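Local structure of G protein alpha subunit (Entamoeba histolytica, 4FID) at residues Asn48-Met53 against Ser73-Thr78; Ile161-Ile166 against Leu321-Ile326; Ser208-Ser213 against Gln271-Gly276. The protein probably acts as a GTP-hydrolysing molecular switch that relays signals from membrane receptors as the alpha subunit of a heterotrimeric G protein. One frame throughout, in Å; residues are numbered along the deposited sequence.

Contact 1 of 3, residues Asn48-Met53 against Ser73-Thr78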
# COMPACT_ATOMS: atom_id res chain seq x y z
N ASN A 48 16.90 -2.16 -1.77
CA ASN A 48 16.11 -1.00 -1.35
C ASN A 48 16.77 -0.16 -0.25
O ASN A 48 16.58 1.05 -0.20
CB ASN A 48 14.73 -1.44 -0.87
CG ASN A 48 13.85 -1.95 -1.97
OD1 ASN A 48 14.19 -1.81 -3.14
ND2 ASN A 48 12.72 -2.54 -1.61
N VAL A 49 17.53 -0.80 0.64
CA VAL A 49 18.21 -0.07 1.70
C VAL A 49 19.12 0.96 1.06
O VAL A 49 19.08 2.15 1.42
CB VAL A 49 19.03 -1.00 2.67
CG1 VAL A 49 19.95 -0.17 3.57
CG2 VAL A 49 18.11 -1.87 3.53
N VAL A 50 19.91 0.52 0.08
CA VAL A 50 20.89 1.40 -0.55
C VAL A 50 20.26 2.40 -1.52
O VAL A 50 20.55 3.61 -1.46
CB VAL A 50 22.01 0.61 -1.26
CG1 VAL A 50 22.94 1.55 -2.01
CG2 VAL A 50 22.80 -0.24 -0.25
N THR A 51 19.37 1.92 -2.39
CA THR A 51 18.80 2.81 -3.39
C THR A 51 17.95 3.93 -2.77
O THR A 51 18.03 5.07 -3.22
CB THR A 51 18.03 2.04 -4.52
OG1 THR A 51 16.80 1.50 -4.02
CG2 THR A 51 18.89 0.93 -5.07
N CYS A 52 17.16 3.61 -1.74
CA CYS A 52 16.39 4.63 -1.02
C CYS A 52 17.27 5.70 -0.40
O CYS A 52 16.85 6.84 -0.28
CB CYS A 52 15.55 4.01 0.10
SG CYS A 52 14.04 3.14 -0.38
N MSE A 53 18.48 5.32 0.02
CA MSE A 53 19.39 6.27 0.65
C MSE A 53 20.17 7.07 -0.37
O MSE A 53 20.43 8.26 -0.16
CB MSE A 53 20.34 5.59 1.65
CG MSE A 53 21.28 6.58 2.39
SE MSE A 53 20.40 8.03 3.47
CE MSE A 53 19.72 7.02 5.00
N SER A 73 31.79 4.16 2.56
CA SER A 73 31.57 2.89 1.88
C SER A 73 31.49 2.91 0.35
O SER A 73 31.05 3.88 -0.27
CB SER A 73 30.32 2.18 2.46
OG SER A 73 29.13 2.93 2.26
N LYS A 74 31.92 1.80 -0.24
CA LYS A 74 31.79 1.50 -1.66
C LYS A 74 30.41 1.84 -2.20
O LYS A 74 30.28 2.35 -3.31
CB LYS A 74 32.02 -0.00 -1.89
CG LYS A 74 33.16 -0.63 -1.09
CD LYS A 74 33.06 -2.15 -1.12
CE LYS A 74 34.14 -2.83 -0.26
NZ LYS A 74 33.97 -4.32 -0.17
N GLU A 75 29.39 1.54 -1.41
CA GLU A 75 27.99 1.62 -1.86
C GLU A 75 27.50 3.02 -2.25
O GLU A 75 26.65 3.15 -3.13
CB GLU A 75 27.05 0.98 -0.84
CG GLU A 75 26.97 -0.54 -0.94
CD GLU A 75 28.06 -1.28 -0.14
OE1 GLU A 75 28.12 -2.53 -0.25
OE2 GLU A 75 28.85 -0.61 0.58
N PHE A 76 28.04 4.05 -1.60
CA PHE A 76 27.62 5.42 -1.86
C PHE A 76 28.65 6.23 -2.64
O PHE A 76 28.73 7.45 -2.49
CB PHE A 76 27.24 6.13 -0.55
CG PHE A 76 26.14 5.44 0.20
CD1 PHE A 76 24.88 5.32 -0.35
CD2 PHE A 76 26.38 4.90 1.45
CE1 PHE A 76 23.87 4.66 0.33
CE2 PHE A 76 25.37 4.25 2.14
CZ PHE A 76 24.11 4.14 1.58
N THR A 77 29.44 5.56 -3.47
CA THR A 77 30.37 6.22 -4.39
C THR A 77 30.07 5.80 -5.84
O THR A 77 30.87 6.03 -6.74
CB THR A 77 31.82 5.85 -4.08
OG1 THR A 77 32.06 4.50 -4.48
CG2 THR A 77 32.11 6.02 -2.58
N THR A 78 28.90 5.20 -6.05
CA THR A 78 28.57 4.55 -7.32
C THR A 78 27.06 4.54 -7.62
O THR A 78 26.22 4.64 -6.71
CB THR A 78 29.11 3.09 -7.32
OG1 THR A 78 28.51 2.34 -8.38
CG2 THR A 78 28.79 2.40 -6.00
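F76 reaches across to helix 42-62 with the far end of its ring, where selenomethionine M53 and V50 receive it. The ring leans obliquely against the M53 side chain, CE1 standing 3.8 Å from M53 CG. This methylene lies anti to the backbone N (chi1 -178°), but the chain then bends, carrying selenium and CE away; the flexible residue thus offers its stem to the ring, while the side chain also touches F123 and L97.

V50 adds two elements. Its branch CG1 is 4.0 Å from F76 CE1, while its carbonyl O sits 3.9 Å from the same CE1, at the ring edge and near its plane. A beta-branched valine suits this position, because CG2 also meets the aliphatic part of E75, 4.2 Å from E75 CG. The E75 carboxylate turns elsewhere, to S87 OG, and the backbone O of E75 accepts a hydrogen bond from R54. L90 and D93 of helix 90-99 also touch F76.

Apolar packing of this kind, between a long helix and the loop that later folds back on it, belongs to the all-helical domain that G-alpha subunits carry beside their Ras-like domain.

Contact 2 of 3, residues Ile161-Ile166 against Leu321-Ile326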
# COMPACT_ATOMS: atom_id res chain seq x y z
N ILE A 161 -14.66 -20.31 8.72
CA ILE A 161 -15.40 -20.02 7.51
C ILE A 161 -14.32 -19.90 6.44
O ILE A 161 -13.37 -19.14 6.61
CB ILE A 161 -16.14 -18.67 7.61
CG1 ILE A 161 -17.22 -18.71 8.68
CG2 ILE A 161 -16.77 -18.29 6.27
CD1 ILE A 161 -17.78 -17.35 8.99
N PRO A 162 -14.45 -20.66 5.35
CA PRO A 162 -13.45 -20.67 4.28
C PRO A 162 -13.53 -19.44 3.34
O PRO A 162 -14.60 -19.11 2.84
CB PRO A 162 -13.79 -21.94 3.50
CG PRO A 162 -15.28 -22.06 3.66
CD PRO A 162 -15.59 -21.54 5.05
N PHE A 163 -12.39 -18.78 3.12
CA PHE A 163 -12.30 -17.69 2.16
C PHE A 163 -11.29 -17.97 1.04
O PHE A 163 -10.30 -18.66 1.24
CB PHE A 163 -11.94 -16.38 2.85
CG PHE A 163 -13.09 -15.73 3.54
CD1 PHE A 163 -13.66 -14.58 3.02
CD2 PHE A 163 -13.62 -16.26 4.70
CE1 PHE A 163 -14.73 -13.98 3.66
CE2 PHE A 163 -14.69 -15.66 5.35
CZ PHE A 163 -15.24 -14.52 4.83
N HIS A 164 -11.57 -17.43 -0.14
CA HIS A 164 -10.63 -17.53 -1.25
C HIS A 164 -10.36 -16.13 -1.77
O HIS A 164 -11.29 -15.37 -2.08
CB HIS A 164 -11.17 -18.45 -2.34
CG HIS A 164 -10.25 -18.59 -3.51
ND1 HIS A 164 -9.13 -19.40 -3.48
CD2 HIS A 164 -10.29 -18.04 -4.75
CE1 HIS A 164 -8.51 -19.33 -4.65
NE2 HIS A 164 -9.20 -18.52 -5.44
N LEU A 165 -9.08 -15.77 -1.85
CA LEU A 165 -8.68 -14.41 -2.12
C LEU A 165 -8.06 -14.38 -3.51
O LEU A 165 -7.13 -15.15 -3.78
CB LEU A 165 -7.69 -13.93 -1.04
CG LEU A 165 -7.29 -12.46 -0.86
CD1 LEU A 165 -6.38 -11.99 -1.97
CD2 LEU A 165 -8.49 -11.54 -0.77
N ILE A 166 -8.58 -13.52 -4.39
CA ILE A 166 -8.01 -13.34 -5.72
C ILE A 166 -7.43 -11.95 -5.83
O ILE A 166 -8.17 -10.97 -5.81
CB ILE A 166 -9.07 -13.48 -6.82
CG1 ILE A 166 -9.78 -14.83 -6.70
CG2 ILE A 166 -8.43 -13.23 -8.24
CD1 ILE A 166 -11.06 -14.93 -7.47
N LEU A 321 -15.19 -6.75 10.40
CA LEU A 321 -16.37 -6.02 10.00
C LEU A 321 -16.79 -6.45 8.61
O LEU A 321 -17.97 -6.70 8.35
CB LEU A 321 -16.08 -4.52 10.01
CG LEU A 321 -15.66 -4.03 11.40
CD1 LEU A 321 -15.19 -2.57 11.40
CD2 LEU A 321 -16.80 -4.24 12.39
N ALA A 322 -15.82 -6.55 7.71
CA ALA A 322 -16.09 -6.93 6.33
C ALA A 322 -16.78 -8.29 6.19
O ALA A 322 -17.68 -8.45 5.36
CB ALA A 322 -14.82 -6.89 5.50
N VAL A 323 -16.37 -9.27 6.99
CA VAL A 323 -16.95 -10.61 6.89
C VAL A 323 -18.45 -10.55 7.19
O VAL A 323 -19.27 -11.18 6.51
CB VAL A 323 -16.27 -11.59 7.86
CG1 VAL A 323 -16.83 -12.99 7.69
CG2 VAL A 323 -14.76 -11.60 7.64
N ASP A 324 -18.81 -9.76 8.20
CA ASP A 324 -20.21 -9.62 8.55
C ASP A 324 -20.94 -8.96 7.41
O ASP A 324 -21.98 -9.44 7.00
CB ASP A 324 -20.39 -8.83 9.85
CG ASP A 324 -19.86 -9.58 11.06
OD1 ASP A 324 -20.07 -10.82 11.17
OD2 ASP A 324 -19.23 -8.92 11.92
N VAL A 325 -20.40 -7.86 6.88
CA VAL A 325 -21.04 -7.22 5.72
C VAL A 325 -21.23 -8.21 4.55
O VAL A 325 -22.29 -8.27 3.94
CB VAL A 325 -20.29 -5.94 5.25
CG1 VAL A 325 -20.82 -5.45 3.90
CG2 VAL A 325 -20.40 -4.84 6.30
N ILE A 326 -20.20 -9.00 4.25
CA ILE A 326 -20.29 -9.99 3.18
C ILE A 326 -21.35 -11.05 3.48
O ILE A 326 -22.15 -11.40 2.60
CB ILE A 326 -18.90 -10.66 2.89
CG1 ILE A 326 -17.86 -9.60 2.52
CG2 ILE A 326 -18.99 -11.69 1.76
CD1 ILE A 326 -16.47 -10.15 2.41
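With CG anti to its own carbonyl carbon (chi1 -79°), F163 sends its ring out from the strand toward helix 312-332, where V323 waits with CG1 anti to the backbone N (chi1 -177°). The two side chains meet obliquely. The outermost ring atom does most of the touching: F163 CZ comes to 3.6 Å from V323 CG1 and to 4.1 Å from V323 CG2, with the ring edge, not its face, turned to the CG1 methyl. One helical turn on, I326 adds a looser touch at the ring edge on the CE1 side. Its chain is extended at chi2, which brings CD1 to 4.4 Å from F163 CE1. Within the strand segment, I161 O also lies at the edge of the F163 ring, in its plane.

This is helix-on-sheet packing in the Ras-like domain, a P-loop NTPase fold whose central sheet here receives its last helix. A long aromatic side chain suits the strand position, since it spans the gap to the helix, and the branched V323 and I326 give the helix a compact apolar surface in return. On the sheet, F163 has F156 of the adjacent antiparallel strand 152-157 as a neighbour, the two ring planes inclined by about 10°. I6 of the parallel strand 6-12 touches both F163 and I326 and so links the two sides of the contact. Farther across the sheet, A322 and V325 of the same helix rest on L232 and V230 of strand 230-236. H164, the next strand residue, projects to the other side of the sheet, where a polar residue fits: its ND1 and NE2 are hydrogen-bonded to D155 and E153.

Contact 3 of 3, residues Ser208-Ser213 against Gln271-Gly276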
# COMPACT_ATOMS: atom_id res chain seq x y z
N SER A 208 -3.81 12.85 -13.31
CA SER A 208 -3.38 12.62 -11.94
C SER A 208 -3.65 11.18 -11.52
O SER A 208 -4.41 10.47 -12.18
CB SER A 208 -4.09 13.60 -10.99
OG SER A 208 -5.37 13.12 -10.62
N ARG A 209 -2.99 10.75 -10.45
CA ARG A 209 -3.23 9.44 -9.86
C ARG A 209 -4.66 9.31 -9.37
O ARG A 209 -5.27 8.24 -9.47
CB ARG A 209 -2.24 9.18 -8.72
CG ARG A 209 -0.82 8.98 -9.18
CD ARG A 209 0.04 8.33 -8.13
NE ARG A 209 1.31 7.89 -8.71
CZ ARG A 209 1.47 6.72 -9.33
NH1 ARG A 209 0.45 5.87 -9.43
NH2 ARG A 209 2.65 6.40 -9.85
N LEU A 210 -5.19 10.40 -8.83
CA LEU A 210 -6.50 10.39 -8.20
C LEU A 210 -7.61 10.09 -9.21
O LEU A 210 -8.45 9.22 -8.99
CB LEU A 210 -6.73 11.71 -7.46
CG LEU A 210 -8.06 11.92 -6.73
CD1 LEU A 210 -8.33 10.85 -5.67
CD2 LEU A 210 -8.11 13.31 -6.14
N THR A 211 -7.60 10.82 -10.32
CA THR A 211 -8.57 10.61 -11.39
C THR A 211 -8.42 9.25 -12.09
O THR A 211 -9.40 8.64 -12.52
CB THR A 211 -8.51 11.76 -12.44
OG1 THR A 211 -7.18 11.87 -12.99
CG2 THR A 211 -8.91 13.08 -11.81
N GLU A 212 -7.19 8.78 -12.21
CA GLU A 212 -6.98 7.42 -12.68
C GLU A 212 -7.59 6.36 -11.72
O GLU A 212 -8.24 5.43 -12.19
CB GLU A 212 -5.50 7.16 -12.92
CG GLU A 212 -5.23 5.83 -13.60
CD GLU A 212 -3.86 5.26 -13.25
OE1 GLU A 212 -3.52 4.19 -13.80
OE2 GLU A 212 -3.14 5.88 -12.43
N SER A 213 -7.41 6.50 -10.40
CA SER A 213 -8.05 5.54 -9.49
C SER A 213 -9.56 5.60 -9.58
O SER A 213 -10.23 4.57 -9.57
CB SER A 213 -7.67 5.78 -8.03
OG SER A 213 -6.28 5.84 -7.91
N GLN A 271 -13.28 10.28 -0.34
CA GLN A 271 -14.19 9.16 -0.49
C GLN A 271 -15.42 9.56 -1.33
O GLN A 271 -15.86 8.81 -2.21
CB GLN A 271 -14.61 8.64 0.88
CG GLN A 271 -15.67 7.56 0.84
CD GLN A 271 -17.03 8.10 1.24
OE1 GLN A 271 -17.34 8.18 2.43
NE2 GLN A 271 -17.84 8.48 0.25
N GLN A 272 -15.98 10.73 -1.06
CA GLN A 272 -17.16 11.17 -1.78
C GLN A 272 -16.88 11.44 -3.25
O GLN A 272 -17.79 11.36 -4.06
CB GLN A 272 -17.80 12.37 -1.09
CG GLN A 272 -18.42 12.02 0.23
CD GLN A 272 -18.71 13.23 1.09
OE1 GLN A 272 -18.29 14.34 0.77
NE2 GLN A 272 -19.43 13.03 2.18
N LEU A 273 -15.62 11.74 -3.60
CA LEU A 273 -15.25 11.87 -5.02
C LEU A 273 -15.31 10.55 -5.79
O LEU A 273 -15.57 10.55 -6.97
CB LEU A 273 -13.87 12.48 -5.20
CG LEU A 273 -13.67 13.91 -4.71
CD1 LEU A 273 -12.23 14.33 -4.90
CD2 LEU A 273 -14.61 14.86 -5.42
N PHE A 274 -15.03 9.44 -5.11
CA PHE A 274 -15.17 8.10 -5.70
C PHE A 274 -16.63 7.65 -5.80
O PHE A 274 -17.01 6.97 -6.74
CB PHE A 274 -14.44 7.05 -4.85
CG PHE A 274 -12.95 7.08 -4.98
CD1 PHE A 274 -12.19 7.96 -4.23
CD2 PHE A 274 -12.30 6.19 -5.84
CE1 PHE A 274 -10.81 7.98 -4.35
CE2 PHE A 274 -10.90 6.21 -5.96
CZ PHE A 274 -10.16 7.08 -5.22
N THR A 275 -17.45 8.01 -4.82
CA THR A 275 -18.77 7.39 -4.72
C THR A 275 -19.97 8.21 -5.25
O THR A 275 -21.06 7.67 -5.43
CB THR A 275 -19.05 6.82 -3.28
OG1 THR A 275 -19.04 7.88 -2.31
CG2 THR A 275 -17.98 5.83 -2.91
N GLY A 276 -19.78 9.50 -5.52
CA GLY A 276 -20.83 10.33 -6.08
C GLY A 276 -22.19 10.16 -5.41
O GLY A 276 -22.30 10.29 -4.19
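Helix packs on helix here through apolar side chains, on one flank of the central sheet of the Ras-like domain: L210 and S213 near the start of helix 209-222 meet L273 and F274 near the end of helix 263-275. The two short axes pass 10.9 Å apart at an angle of 40°, a separation that leaves room for an aromatic ring between them.

F274 fills that room. S213 CB comes to the ring edge, close to its plane, 3.9 Å from F274 CE2. Across CZ from there, L210 arrives obliquely, its CD1 4.0 Å from F274 CE1. L210 has CG anti to the backbone N (chi1 179°), which carries the isopropyl end (CG with its two methyls) toward the other helix; its second methyl, CD2, lies 4.4 Å from L273 CD1 at the margin of the contact. A serine suits its position because it is small and can face two ways: CB meets the ring, while OG is hydrogen-bonded to E196 and S13.

Both helix ends are well defined. S208 is the N-cap of helix 209-222, its OG accepting a nearly straight bond from T211 N (3.2 Å, 178° at the hydrogen). At the other helix's end G276 adopts a positive phi, which glycine tolerates readily, and the chain leaves the helix there.

S213 lies about 10 Å, side chain to ligand, from the bound GDP, near the P-loop without touching it. On the sheet side, F274 rests on F190 and T192 of strand 187-193, and S213 also reaches T192. I214 and F217, farther along helix 209-222, also touch F274, whose backbone O accepts a hydrogen bond from K218, while Q271 and T275 pack on L235 and I233 of strand 230-236.

From the N terminus, contact 1 comes first, folding the chain after helix 42-62 back onto that helix and closing a short loop within the all-helical domain before either other contact opens. Contact 2 then spans most of the rest of the chain, joining strand 162-167 to the final helix 312-332. Contact 3 opens and closes within that span, so the two nest and none of the three cross. Contacts 2 and 3 flank the same sheet from opposite faces, with centres 25 Å apart and nearest atoms about 13 Å apart. Contact 1 stands across the chain's centre from both, its centre 42 Å from that of contact 2 and 37 Å from that of contact 3.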